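Local structure of putative glycosyl hydrolase (Bacteroides thetaiotaomicron VPI-5482, 3K11) at residues N268-A271 with L272-A275; D294-R297 with A298-G302; T326-T329 with A330-Y334; A337-N341 with K342-D346; I348-G351 with P352-Q355. The protein probably acts as a hydrolase of the glycoside hydrolase family 88 type, although its substrate and the reaction it carries out remain unestablished. One frame throughout, in Å; residues are numbered along the deposited sequence.

Contact 1. Residues N268-A271 with L272-A275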
loop_
_atom_site.group_PDB
_atom_site.type_symbol
_atom_site.label_atom_id
_atom_site.label_comp_id
_atom_site.label_asym_id
_atom_site.label_seq_id
_atom_site.Cartn_x
_atom_site.Cartn_y
_atom_site.Cartn_z
ATOM N N ASN A 268 17.249 -5.699 -4.671
ATOM C CA ASN A 268 16.873 -6.391 -3.450
ATOM C C ASN A 268 17.124 -7.871 -3.593
ATOM O O ASN A 268 17.615 -8.516 -2.663
ATOM C CB ASN A 268 15.418 -6.092 -3.065
ATOM C CG ASN A 268 15.338 -4.925 -2.099
ATOM O OD1 ASN A 268 15.333 -5.142 -0.867
ATOM N ND2 ASN A 268 15.386 -3.676 -2.633
ATOM N N GLY A 269 16.929 -8.407 -4.803
ATOM C CA GLY A 269 17.332 -9.783 -5.087
ATOM C C GLY A 269 18.832 -9.964 -4.922
ATOM O O GLY A 269 19.282 -10.914 -4.291
ATOM N N TRP A 270 19.629 -9.071 -5.463
ATOM C CA TRP A 270 21.067 -9.179 -5.299
ATOM C C TRP A 270 21.489 -9.208 -3.821
ATOM O O TRP A 270 22.378 -9.937 -3.459
ATOM C CB TRP A 270 21.771 -8.031 -6.001
ATOM C CG TRP A 270 21.701 -8.030 -7.505
ATOM C CD1 TRP A 270 21.657 -6.906 -8.322
ATOM C CD2 TRP A 270 21.680 -9.157 -8.385
ATOM N NE1 TRP A 270 21.604 -7.297 -9.617
ATOM C CE2 TRP A 270 21.605 -8.662 -9.686
ATOM C CE3 TRP A 270 21.710 -10.536 -8.198
ATOM C CZ2 TRP A 270 21.552 -9.484 -10.788
ATOM C CZ3 TRP A 270 21.659 -11.360 -9.314
ATOM C CH2 TRP A 270 21.562 -10.820 -10.589
ATOM N N ALA A 271 20.825 -8.446 -2.960
ATOM C CA ALA A 271 21.143 -8.393 -1.526
ATOM C C ALA A 271 20.752 -9.717 -0.859
ATOM O O ALA A 271 21.453 -10.220 0.026
ATOM C CB ALA A 271 20.371 -7.251 -0.840
ATOM N N LEU A 272 19.619 -10.277 -1.265
ATOM C CA LEU A 272 19.162 -11.576 -0.715
ATOM C C LEU A 272 20.105 -12.689 -1.140
ATOM O O LEU A 272 20.476 -13.567 -0.341
ATOM C CB LEU A 272 17.716 -11.854 -1.179
ATOM C CG LEU A 272 16.905 -12.874 -0.329
ATOM C CD1 LEU A 272 16.703 -12.415 1.149
ATOM C CD2 LEU A 272 15.569 -13.179 -1.015
ATOM N N LEU A 273 20.525 -12.616 -2.406
ATOM C CA LEU A 273 21.458 -13.596 -2.987
ATOM C C LEU A 273 22.826 -13.481 -2.357
ATOM O O LEU A 273 23.497 -14.501 -2.137
ATOM C CB LEU A 273 21.486 -13.450 -4.526
ATOM C CG LEU A 273 22.303 -14.421 -5.371
ATOM C CD1 LEU A 273 22.132 -15.845 -5.001
ATOM C CD2 LEU A 273 21.979 -14.209 -6.858
ATOM N N THR A 274 23.264 -12.263 -2.071
ATOM C CA THR A 274 24.538 -12.067 -1.358
ATOM C C THR A 274 24.542 -12.760 -0.008
ATOM O O THR A 274 25.499 -13.451 0.364
ATOM C CB THR A 274 24.804 -10.573 -1.126
ATOM O OG1 THR A 274 24.905 -9.942 -2.400
ATOM C CG2 THR A 274 26.118 -10.355 -0.386
ATOM N N ALA A 275 23.464 -12.589 0.750
ATOM C CA ALA A 275 23.342 -13.284 2.037
ATOM C C ALA A 275 23.440 -14.795 1.851
ATOM O O ALA A 275 24.118 -15.468 2.616
ATOM C CB ALA A 275 22.038 -12.882 2.710
#
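A local i to i+4 contact joins Trp270 and Thr274 in a buried part of helix 265-281, in a region assigned to glycoside hydrolase family 88 of the six-hairpin clan. The carbonyl of Trp270 is gripped twice by the same residue: Thr274 N donates to Trp270 O at 2.8 Å, and Thr274 OG1 donates to Trp270 O at 2.7 Å. The two donors reach this oxygen from opposite faces of the carbonyl plane. With OG1 anti to its own carbonyl carbon and beside the backbone N (chi1 -62°), the hydroxyl is turned back along the helix, so a polar group in a buried place is satisfied within its own helix. The ordinary ladder runs on both sides of this pair of hydrogen bonds, with Leu272 N to Asn268 O, Leu273 N to Gly269 O and Ala275 N to Ala271 O. Asn268 turns its amide elsewhere: OD1 bonds His299 of helix 289-304, and ND2 bonds the carbonyls of Tyr248 and Trp264. Leu272 packs against Phe296 and His299 of that same helix, while the indole of Trp270 stacks with Phe205 of helix 202-217. Trp270 and Leu273 lie side by side and point the same way; the leucine meets the indole at its edge, in the ring plane, where Leu273 CD2 stands 3.8 Å from Trp270 CZ3.

Contact 2. Residues D294-R297 with A298-G302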
loop_
_atom_site.group_PDB
_atom_site.type_symbol
_atom_site.label_atom_id
_atom_site.label_comp_id
_atom_site.label_asym_id
_atom_site.label_seq_id
_atom_site.Cartn_x
_atom_site.Cartn_y
_atom_site.Cartn_z
ATOM N N ASP A 294 20.504 -12.832 11.018
ATOM C CA ASP A 294 19.429 -11.920 11.392
ATOM C C ASP A 294 19.030 -10.960 10.256
ATOM O O ASP A 294 17.843 -10.748 10.029
ATOM C CB ASP A 294 19.828 -11.099 12.615
ATOM C CG ASP A 294 19.842 -11.918 13.910
ATOM O OD1 ASP A 294 19.384 -13.089 13.927
ATOM O OD2 ASP A 294 20.347 -11.373 14.909
ATOM N N TYR A 295 20.011 -10.379 9.574
ATOM C CA TYR A 295 19.733 -9.543 8.412
ATOM C C TYR A 295 19.041 -10.319 7.330
ATOM O O TYR A 295 18.064 -9.841 6.728
ATOM C CB TYR A 295 21.003 -8.920 7.820
ATOM C CG TYR A 295 21.327 -7.567 8.383
ATOM C CD1 TYR A 295 20.476 -6.500 8.194
ATOM C CD2 TYR A 295 22.528 -7.348 9.076
ATOM C CE1 TYR A 295 20.763 -5.257 8.699
ATOM C CE2 TYR A 295 22.830 -6.076 9.551
ATOM C CZ TYR A 295 21.923 -5.051 9.368
ATOM O OH TYR A 295 22.234 -3.804 9.843
ATOM N N PHE A 296 19.528 -11.529 7.063
ATOM C CA PHE A 296 18.896 -12.397 6.036
ATOM C C PHE A 296 17.461 -12.723 6.373
ATOM O O PHE A 296 16.542 -12.496 5.582
ATOM C CB PHE A 296 19.643 -13.723 5.933
ATOM C CG PHE A 296 19.034 -14.670 4.906
ATOM C CD1 PHE A 296 18.970 -14.310 3.558
ATOM C CD2 PHE A 296 18.475 -15.873 5.318
ATOM C CE1 PHE A 296 18.341 -15.143 2.629
ATOM C CE2 PHE A 296 17.853 -16.737 4.400
ATOM C CZ PHE A 296 17.804 -16.374 3.056
ATOM N N ARG A 297 17.247 -13.200 7.586
ATOM C CA ARG A 297 15.895 -13.502 8.009
ATOM C C ARG A 297 14.924 -12.314 7.992
ATOM O O ARG A 297 13.752 -12.481 7.619
ATOM C CB ARG A 297 15.923 -14.192 9.355
ATOM C CG ARG A 297 16.396 -15.633 9.257
ATOM C CD ARG A 297 16.410 -16.243 10.610
ATOM N NE ARG A 297 16.755 -17.659 10.438
ATOM C CZ ARG A 297 17.489 -18.372 11.282
ATOM N NH1 ARG A 297 17.940 -17.835 12.426
ATOM N NH2 ARG A 297 17.789 -19.636 10.978
ATOM N N ALA A 298 15.372 -11.126 8.394
ATOM C CA ALA A 298 14.538 -9.932 8.359
ATOM C C ALA A 298 14.193 -9.559 6.915
ATOM O O ALA A 298 13.070 -9.155 6.628
ATOM C CB ALA A 298 15.216 -8.744 9.054
ATOM N N HIS A 299 15.147 -9.720 6.001
ATOM C CA HIS A 299 14.914 -9.420 4.590
ATOM C C HIS A 299 13.937 -10.410 3.958
ATOM O O HIS A 299 13.035 -10.041 3.203
ATOM C CB HIS A 299 16.246 -9.423 3.844
ATOM C CG HIS A 299 16.194 -8.770 2.500
ATOM N ND1 HIS A 299 17.111 -9.055 1.511
ATOM C CD2 HIS A 299 15.333 -7.859 1.975
ATOM C CE1 HIS A 299 16.837 -8.318 0.444
ATOM N NE2 HIS A 299 15.767 -7.581 0.695
ATOM N N VAL A 300 14.068 -11.668 4.337
ATOM C CA VAL A 300 13.127 -12.691 3.877
ATOM C C VAL A 300 11.686 -12.295 4.248
ATOM O O VAL A 300 10.756 -12.354 3.402
ATOM C CB VAL A 300 13.458 -14.077 4.417
ATOM C CG1 VAL A 300 12.254 -15.047 4.275
ATOM C CG2 VAL A 300 14.671 -14.663 3.738
ATOM N N ARG A 301 11.485 -11.904 5.503
ATOM C CA ARG A 301 10.160 -11.533 5.955
ATOM C C ARG A 301 9.593 -10.314 5.213
ATOM O O ARG A 301 8.396 -10.271 4.925
ATOM C CB ARG A 301 10.148 -11.312 7.473
ATOM C CG ARG A 301 10.275 -12.600 8.272
ATOM C CD ARG A 301 10.002 -12.358 9.754
ATOM N NE ARG A 301 11.092 -11.658 10.410
ATOM C CZ ARG A 301 12.168 -12.249 10.943
ATOM N NH1 ARG A 301 12.363 -13.573 10.895
ATOM N NH2 ARG A 301 13.103 -11.499 11.492
ATOM N N GLY A 302 10.431 -9.320 4.939
ATOM C CA GLY A 302 9.983 -8.099 4.239
ATOM C C GLY A 302 9.672 -8.339 2.792
ATOM O O GLY A 302 8.690 -7.840 2.288
HETATM O O HOH W 1 15.971 -11.298 12.001
#
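From Asp294 to Arg301 the backbone is regular alpha-helix, each N-H from Ala298 to Arg301 bonding the carbonyl four residues back, with Val300 N to Phe296 O the shortest of the four at 2.9 Å. The apolar side of this part of helix 289-304 is carried by Phe296 and Val300, whose side chains cross obliquely. One methyl does the touching: Val300 CG2 sits over a face of the phenyl ring in a CH-pi contact, 3.9 Å from the ring centroid and 20° off the normal, shifted toward the rim; its nearest ring atom is Phe296 CZ, 3.6 Å away. CG2 lies beside the backbone N of Val300, which swings it back toward the preceding turn. Phe296 also packs on Leu272 and Ala275 of helix 265-281 and on Ala339 of helix 326-342.

Arg301, modelled in two conformers, lies on an exposed flank. In the conformer described, a bend at chi3 (-73°) folds the guanidinium back over the helix, so that Arg297 O lies 3.6 Å above the guanidinium plane, over its centre. A water spans two turns, donating to Asp294 O at 2.8 Å and accepting from Arg301 NH2 at 2.9 Å. Arg297 sends NH2 to the carbonyl of Trp344. Phe296 and Val300 thus give the segment an apolar side, to which His299 adds a polar link to Asn268, while Arg301, in this conformer, is held between the water and a salt bridge from NH1 to Asp258 of the second subunit.

Contact 3. Residues T326-T329 with A330-Y334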
loop_
_atom_site.group_PDB
_atom_site.type_symbol
_atom_site.label_atom_id
_atom_site.label_comp_id
_atom_site.label_asym_id
_atom_site.label_seq_id
_atom_site.Cartn_x
_atom_site.Cartn_y
_atom_site.Cartn_z
ATOM N N THR A 326 10.370 -10.118 -13.747
ATOM C CA THR A 326 10.712 -11.530 -13.756
ATOM C C THR A 326 12.040 -11.855 -13.103
ATOM O O THR A 326 12.135 -12.851 -12.372
ATOM C CB THR A 326 10.721 -12.028 -15.208
ATOM O OG1 THR A 326 9.420 -11.825 -15.792
ATOM C CG2 THR A 326 11.125 -13.547 -15.284
ATOM N N SER A 327 13.096 -11.082 -13.410
ATOM C CA SER A 327 14.417 -11.475 -12.910
ATOM C C SER A 327 14.475 -11.457 -11.373
ATOM O O SER A 327 14.967 -12.390 -10.754
ATOM C CB SER A 327 15.553 -10.650 -13.501
ATOM O OG SER A 327 15.482 -9.272 -13.180
ATOM N N ALA A 328 13.932 -10.430 -10.756
ATOM C CA ALA A 328 13.896 -10.365 -9.308
ATOM C C ALA A 328 13.106 -11.515 -8.738
ATOM O O ALA A 328 13.497 -12.130 -7.745
ATOM C CB ALA A 328 13.266 -9.054 -8.845
ATOM N N THR A 329 11.974 -11.809 -9.363
ATOM C CA THR A 329 11.128 -12.906 -8.937
ATOM C C THR A 329 11.896 -14.204 -8.928
ATOM O O THR A 329 11.853 -14.962 -7.932
ATOM C CB THR A 329 9.866 -13.014 -9.824
ATOM O OG1 THR A 329 9.103 -11.800 -9.707
ATOM C CG2 THR A 329 9.005 -14.210 -9.413
ATOM N N ALA A 330 12.659 -14.442 -9.993
ATOM C CA ALA A 330 13.470 -15.663 -10.073
ATOM C C ALA A 330 14.533 -15.724 -8.961
ATOM O O ALA A 330 14.773 -16.786 -8.362
ATOM C CB ALA A 330 14.156 -15.782 -11.475
ATOM N N ILE A 331 15.233 -14.619 -8.763
ATOM C CA ILE A 331 16.217 -14.519 -7.691
ATOM C C ILE A 331 15.568 -14.876 -6.328
ATOM O O ILE A 331 16.139 -15.693 -5.575
ATOM C CB ILE A 331 16.886 -13.136 -7.581
ATOM C CG1 ILE A 331 17.711 -12.783 -8.841
ATOM C CG2 ILE A 331 17.784 -13.087 -6.318
ATOM C CD1 ILE A 331 18.013 -11.235 -8.986
ATOM N N TYR A 332 14.414 -14.303 -6.016
ATOM C CA TYR A 332 13.754 -14.613 -4.757
ATOM C C TYR A 332 13.402 -16.072 -4.643
ATOM O O TYR A 332 13.547 -16.680 -3.568
ATOM C CB TYR A 332 12.507 -13.796 -4.531
ATOM C CG TYR A 332 12.759 -12.292 -4.553
ATOM C CD1 TYR A 332 13.882 -11.732 -3.952
ATOM C CD2 TYR A 332 11.843 -11.434 -5.109
ATOM C CE1 TYR A 332 14.088 -10.353 -3.966
ATOM C CE2 TYR A 332 12.046 -10.041 -5.123
ATOM C CZ TYR A 332 13.175 -9.522 -4.566
ATOM O OH TYR A 332 13.412 -8.155 -4.599
ATOM N N VAL A 333 12.898 -16.639 -5.720
ATOM C CA VAL A 333 12.568 -18.093 -5.710
ATOM C C VAL A 333 13.826 -18.912 -5.372
ATOM O O VAL A 333 13.763 -19.834 -4.563
ATOM C CB VAL A 333 11.955 -18.549 -7.058
ATOM C CG1 VAL A 333 11.834 -20.093 -7.160
ATOM C CG2 VAL A 333 10.545 -17.883 -7.254
ATOM N N TYR A 334 14.940 -18.604 -6.021
ATOM C CA TYR A 334 16.179 -19.304 -5.717
ATOM C C TYR A 334 16.497 -19.142 -4.235
ATOM O O TYR A 334 16.826 -20.111 -3.554
ATOM C CB TYR A 334 17.393 -18.826 -6.529
ATOM C CG TYR A 334 18.667 -19.317 -5.867
ATOM C CD1 TYR A 334 19.059 -20.649 -5.973
ATOM C CD2 TYR A 334 19.446 -18.480 -5.069
ATOM C CE1 TYR A 334 20.183 -21.103 -5.317
ATOM C CE2 TYR A 334 20.576 -18.954 -4.377
ATOM C CZ TYR A 334 20.931 -20.264 -4.525
ATOM O OH TYR A 334 22.049 -20.765 -3.896
#
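One face of the Tyr332 ring lies against the carbonyl oxygen of Ala328, which sits 3.1 Å above the ring plane and offset toward the rim, with Tyr332 CD2 the nearest ring atom at 3.2 Å. Farther along the same side of the ring, Tyr332 CE2 comes 4.0 Å from Ala328 CB. The ring reaches back over the preceding turn because CG stands beside the backbone N, anti to the carbonyl carbon (chi1 -58°). Ala328 O is already taken by Tyr332 N at 2.9 Å, so backbone bond and ring contact fall on one carbonyl. Ile331 leans the same way, CG1 resting 3.4 Å from Ser327 O.

These are the opening turns of helix 326-342, and Glu325 just before them completes the start: its OE1 accepts from the N of Ala328, its OE2 bonds the Ser327 hydroxyl, and its carbonyl bonds the Thr329 hydroxyl. Trp313, from strand 313-314, meets Tyr332 edge-to-face. Helix 265-281 covers one flank, with Asn268 on Tyr332 and Trp270 on Ile331, while Pro402 and Val403 of helix 400-416 pack on Ala330.

Contact 4. Residues A337-N341 with K342-D346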
loop_
_atom_site.group_PDB
_atom_site.type_symbol
_atom_site.label_atom_id
_atom_site.label_comp_id
_atom_site.label_asym_id
_atom_site.label_seq_id
_atom_site.Cartn_x
_atom_site.Cartn_y
_atom_site.Cartn_z
ATOM N N ALA A 337 14.039 -21.140 -1.900
ATOM C CA ALA A 337 14.211 -22.605 -1.988
ATOM C C ALA A 337 15.530 -23.007 -1.334
ATOM O O ALA A 337 15.597 -24.017 -0.611
ATOM C CB ALA A 337 14.165 -23.048 -3.442
ATOM N N HIS A 338 16.585 -22.231 -1.596
ATOM C CA HIS A 338 17.914 -22.528 -1.041
ATOM C C HIS A 338 17.905 -22.492 0.500
ATOM O O HIS A 338 18.426 -23.393 1.163
ATOM C CB HIS A 338 18.925 -21.523 -1.557
ATOM C CG HIS A 338 20.337 -21.867 -1.226
ATOM N ND1 HIS A 338 20.937 -23.010 -1.714
ATOM C CD2 HIS A 338 21.275 -21.226 -0.480
ATOM C CE1 HIS A 338 22.177 -23.078 -1.245
ATOM N NE2 HIS A 338 22.418 -21.997 -0.518
ATOM N N ALA A 339 17.287 -21.436 1.033
ATOM C CA ALA A 339 17.218 -21.218 2.480
ATOM C C ALA A 339 16.403 -22.338 3.139
ATOM O O ALA A 339 16.726 -22.758 4.239
ATOM C CB ALA A 339 16.594 -19.850 2.807
ATOM N N ILE A 340 15.354 -22.821 2.467
ATOM C CA ILE A 340 14.603 -23.958 2.999
ATOM C C ILE A 340 15.471 -25.207 2.968
ATOM O O ILE A 340 15.564 -25.938 3.993
ATOM C CB ILE A 340 13.295 -24.247 2.207
ATOM C CG1 ILE A 340 12.296 -23.079 2.349
ATOM C CG2 ILE A 340 12.638 -25.546 2.730
ATOM C CD1 ILE A 340 11.173 -23.036 1.234
ATOM N N ASN A 341 16.112 -25.436 1.823
ATOM C CA ASN A 341 16.996 -26.596 1.664
ATOM C C ASN A 341 18.119 -26.587 2.685
ATOM O O ASN A 341 18.519 -27.661 3.165
ATOM C CB ASN A 341 17.580 -26.649 0.257
ATOM C CG ASN A 341 16.542 -26.995 -0.807
ATOM O OD1 ASN A 341 15.544 -27.670 -0.516
ATOM N ND2 ASN A 341 16.828 -26.621 -2.050
ATOM N N LYS A 342 18.644 -25.401 3.002
ATOM C CA LYS A 342 19.744 -25.265 3.978
ATOM C C LYS A 342 19.321 -25.298 5.419
ATOM O O LYS A 342 20.163 -25.362 6.285
ATOM C CB LYS A 342 20.546 -23.969 3.728
ATOM C CG LYS A 342 21.247 -23.944 2.414
ATOM C CD LYS A 342 22.537 -24.810 2.374
ATOM C CE LYS A 342 23.711 -24.129 2.981
ATOM N NZ LYS A 342 24.964 -24.849 2.608
ATOM N N GLY A 343 18.032 -25.260 5.694
ATOM C CA GLY A 343 17.518 -25.241 7.052
ATOM C C GLY A 343 17.508 -23.861 7.674
ATOM O O GLY A 343 17.381 -23.764 8.882
ATOM N N TRP A 344 17.658 -22.797 6.877
ATOM C CA TRP A 344 17.689 -21.425 7.402
ATOM C C TRP A 344 16.314 -20.819 7.654
ATOM O O TRP A 344 16.150 -20.009 8.564
ATOM C CB TRP A 344 18.436 -20.502 6.456
ATOM C CG TRP A 344 19.816 -20.925 6.151
ATOM C CD1 TRP A 344 20.634 -21.704 6.874
ATOM C CD2 TRP A 344 20.575 -20.491 5.016
ATOM N NE1 TRP A 344 21.856 -21.821 6.247
ATOM C CE2 TRP A 344 21.827 -21.087 5.095
ATOM C CE3 TRP A 344 20.289 -19.672 3.931
ATOM C CZ2 TRP A 344 22.800 -20.871 4.146
ATOM C CZ3 TRP A 344 21.250 -19.464 2.963
ATOM C CH2 TRP A 344 22.484 -20.082 3.065
ATOM N N ILE A 345 15.326 -21.217 6.860
ATOM C CA ILE A 345 13.946 -20.750 7.015
ATOM C C ILE A 345 12.985 -21.914 6.906
ATOM O O ILE A 345 13.312 -23.015 6.480
ATOM C CB ILE A 345 13.614 -19.578 5.997
ATOM C CG1 ILE A 345 13.438 -20.105 4.555
ATOM C CG2 ILE A 345 14.627 -18.413 6.117
ATOM C CD1 ILE A 345 13.134 -19.019 3.474
ATOM N N ASP A 346 11.775 -21.670 7.379
ATOM C CA ASP A 346 10.771 -22.683 7.541
ATOM C C ASP A 346 10.097 -23.128 6.261
ATOM O O ASP A 346 9.631 -22.316 5.450
ATOM C CB ASP A 346 9.719 -22.121 8.495
ATOM C CG ASP A 346 8.767 -23.150 8.984
ATOM O OD1 ASP A 346 9.137 -23.971 9.888
ATOM O OD2 ASP A 346 7.633 -23.117 8.467
HETATM O O HOH W 2 14.146 -25.566 6.412
#
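A chi1 of -171° swings the imidazole of His338 to the side opposite its backbone N, and Lys342, one turn on, has CG next to its own N, a pairing that lays the two side chains alongside each other. The lysine then bends at chi2 and chi3 and runs over the imidazole: Lys342 CG sits 3.9 Å from the ring centroid of His338, 16° off its normal, in a CH-pi contact. Trp344 meets the same imidazole differently, in an offset edge-to-face pair in which the edge of His338 faces the six-membered ring of the indole; the planes stand at 85° and the centroids 5.4 Å apart. The imidazole nitrogens are held from outside, ND1 by Glu409 and NE2 by Asp280.

The backbone between these groups is a Schellman motif closing helix 326-342. Gly343 leaves the helix with positive phi, and the chain turns back so that Trp344 N donates to Ala339 O at 2.8 Å, Gly343 N bonds Ile340 O, and Ile345 N makes a weak bond to Ala339 O. A water bridges Ile340 O and Ile345 O. Beneath the turn Ile345 CG1 packs 3.6 Å from Ala339 CB and 3.9 Å from Ile340 CG1. Asp346 is the N-cap of helix 347-362: its OD2 accepts from Ala349 N and also bonds Ser256 OG of the second subunit.

Contact 5. Residues I348-G351 with P352-Q355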
loop_
_atom_site.group_PDB
_atom_site.type_symbol
_atom_site.label_atom_id
_atom_site.label_comp_id
_atom_site.label_asym_id
_atom_site.label_seq_id
_atom_site.Cartn_x
_atom_site.Cartn_y
_atom_site.Cartn_z
ATOM N N ILE A 348 7.203 -24.938 5.881
ATOM C CA ILE A 348 5.750 -24.805 5.843
ATOM C C ILE A 348 5.414 -23.354 5.455
ATOM O O ILE A 348 4.533 -23.064 4.591
ATOM C CB ILE A 348 5.090 -25.159 7.203
ATOM C CG1 ILE A 348 5.184 -26.664 7.497
ATOM C CG2 ILE A 348 3.627 -24.724 7.186
ATOM C CD1 ILE A 348 4.838 -27.087 8.957
ATOM N N ALA A 349 6.132 -22.416 6.050
ATOM C CA ALA A 349 5.872 -21.006 5.798
ATOM C C ALA A 349 6.267 -20.529 4.406
ATOM O O ALA A 349 5.553 -19.734 3.806
ATOM C CB ALA A 349 6.545 -20.111 6.877
ATOM N N TYR A 350 7.410 -20.997 3.902
ATOM C CA TYR A 350 7.962 -20.446 2.685
ATOM C C TYR A 350 7.921 -21.324 1.449
ATOM O O TYR A 350 8.101 -20.829 0.357
ATOM C CB TYR A 350 9.382 -19.903 2.951
ATOM C CG TYR A 350 9.352 -18.755 3.936
ATOM C CD1 TYR A 350 8.705 -17.562 3.628
ATOM C CD2 TYR A 350 9.918 -18.885 5.216
ATOM C CE1 TYR A 350 8.653 -16.539 4.530
ATOM C CE2 TYR A 350 9.839 -17.831 6.155
ATOM C CZ TYR A 350 9.221 -16.659 5.787
ATOM O OH TYR A 350 9.156 -15.573 6.668
ATOM N N GLY A 351 7.747 -22.643 1.594
ATOM C CA GLY A 351 7.708 -23.495 0.427
ATOM C C GLY A 351 6.686 -23.047 -0.602
ATOM O O GLY A 351 6.980 -22.991 -1.784
ATOM N N PRO A 352 5.469 -22.730 -0.153
ATOM C CA PRO A 352 4.445 -22.283 -1.107
ATOM C C PRO A 352 4.722 -20.948 -1.789
ATOM O O PRO A 352 4.264 -20.727 -2.924
ATOM C CB PRO A 352 3.192 -22.229 -0.244
ATOM C CG PRO A 352 3.438 -23.225 0.827
ATOM C CD PRO A 352 4.885 -22.958 1.181
ATOM N N VAL A 353 5.477 -20.079 -1.117
ATOM C CA VAL A 353 5.943 -18.819 -1.686
ATOM C C VAL A 353 6.886 -19.091 -2.849
ATOM O O VAL A 353 6.726 -18.566 -3.937
ATOM C CB VAL A 353 6.637 -17.954 -0.633
ATOM C CG1 VAL A 353 7.117 -16.610 -1.256
ATOM C CG2 VAL A 353 5.662 -17.669 0.548
ATOM N N ALA A 354 7.872 -19.941 -2.608
ATOM C CA ALA A 354 8.824 -20.323 -3.636
ATOM C C ALA A 354 8.100 -21.024 -4.787
ATOM O O ALA A 354 8.370 -20.774 -5.971
ATOM C CB ALA A 354 9.926 -21.212 -3.028
ATOM N N GLN A 355 7.209 -21.956 -4.455
ATOM C CA GLN A 355 6.515 -22.726 -5.469
ATOM C C GLN A 355 5.666 -21.831 -6.399
ATOM O O GLN A 355 5.688 -21.990 -7.621
ATOM C CB GLN A 355 5.653 -23.788 -4.784
ATOM C CG GLN A 355 4.956 -24.759 -5.768
ATOM C CD GLN A 355 4.929 -26.189 -5.305
ATOM O OE1 GLN A 355 5.797 -26.634 -4.557
ATOM N NE2 GLN A 355 3.981 -26.949 -5.819
#
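Pro352 sets its ring against the previous turn, its CD lying 3.4 Å from Ile348 O where a helix would normally place an N-H. Having no hydrogen to give, Pro352 N leaves that carbonyl without its usual partner, and Val353 N likewise makes no bond to the turn before, so helix 347-362 is kinked here. The ladder resumes directly afterwards: Ala354 N donates to Tyr350 O at 3.1 Å in a nearly straight bond (170° at the hydrogen), and Gln355 N reaches Gly351 O at 2.9 Å in the carbonyl plane. Val353 CG2 lies 3.9 Å from Ala349 O, the carbonyl that its own N-H does not bond. The same CG2 makes a loose approach to the Tyr350 ring, 4.3 Å from CD1. Ala349 CB lies over one face of that ring, offset toward its rim.

Farther out, Tyr350 is wedged among Val300 and Thr304 of helix 289-304, Ile340 of helix 326-342 and Ile345 of the loop between, and its hydroxyl bonds Asp258 of the second subunit. Phe382 of that subunit packs on both Pro352 and Val353. At the other end Gln355 is held by Tyr428 through OE1 and by the carbonyl of Gly25 through NE2. The helix therefore gives up two backbone bonds at its kink and is packed there by apolar groups, proline ring and valine methyl, with its polar side chains bonded to the partner subunit and to distant parts of its own chain.

In the fold
Contacts 1 and 3 are fully buried near the centre of the chain and face each other, Leu273 meeting Tyr334 and Tyr332 lying on Gly269. Contacts 2, 4 and 5 lie farther out, and each meets the second subunit through a polar side chain; contact 5 is nonetheless buried, whereas 2 and 4 keep exposed residues. Contacts 3 and 4 occupy the start and end of helix 326-342, and contact 5 follows on the next helix. Phe296 in contact 2 joins contacts 1 and 4. In the interior the polar atoms are satisfied by backbone carbonyls and neighbouring side chains; toward the surface, waters and intersubunit bonds take a share.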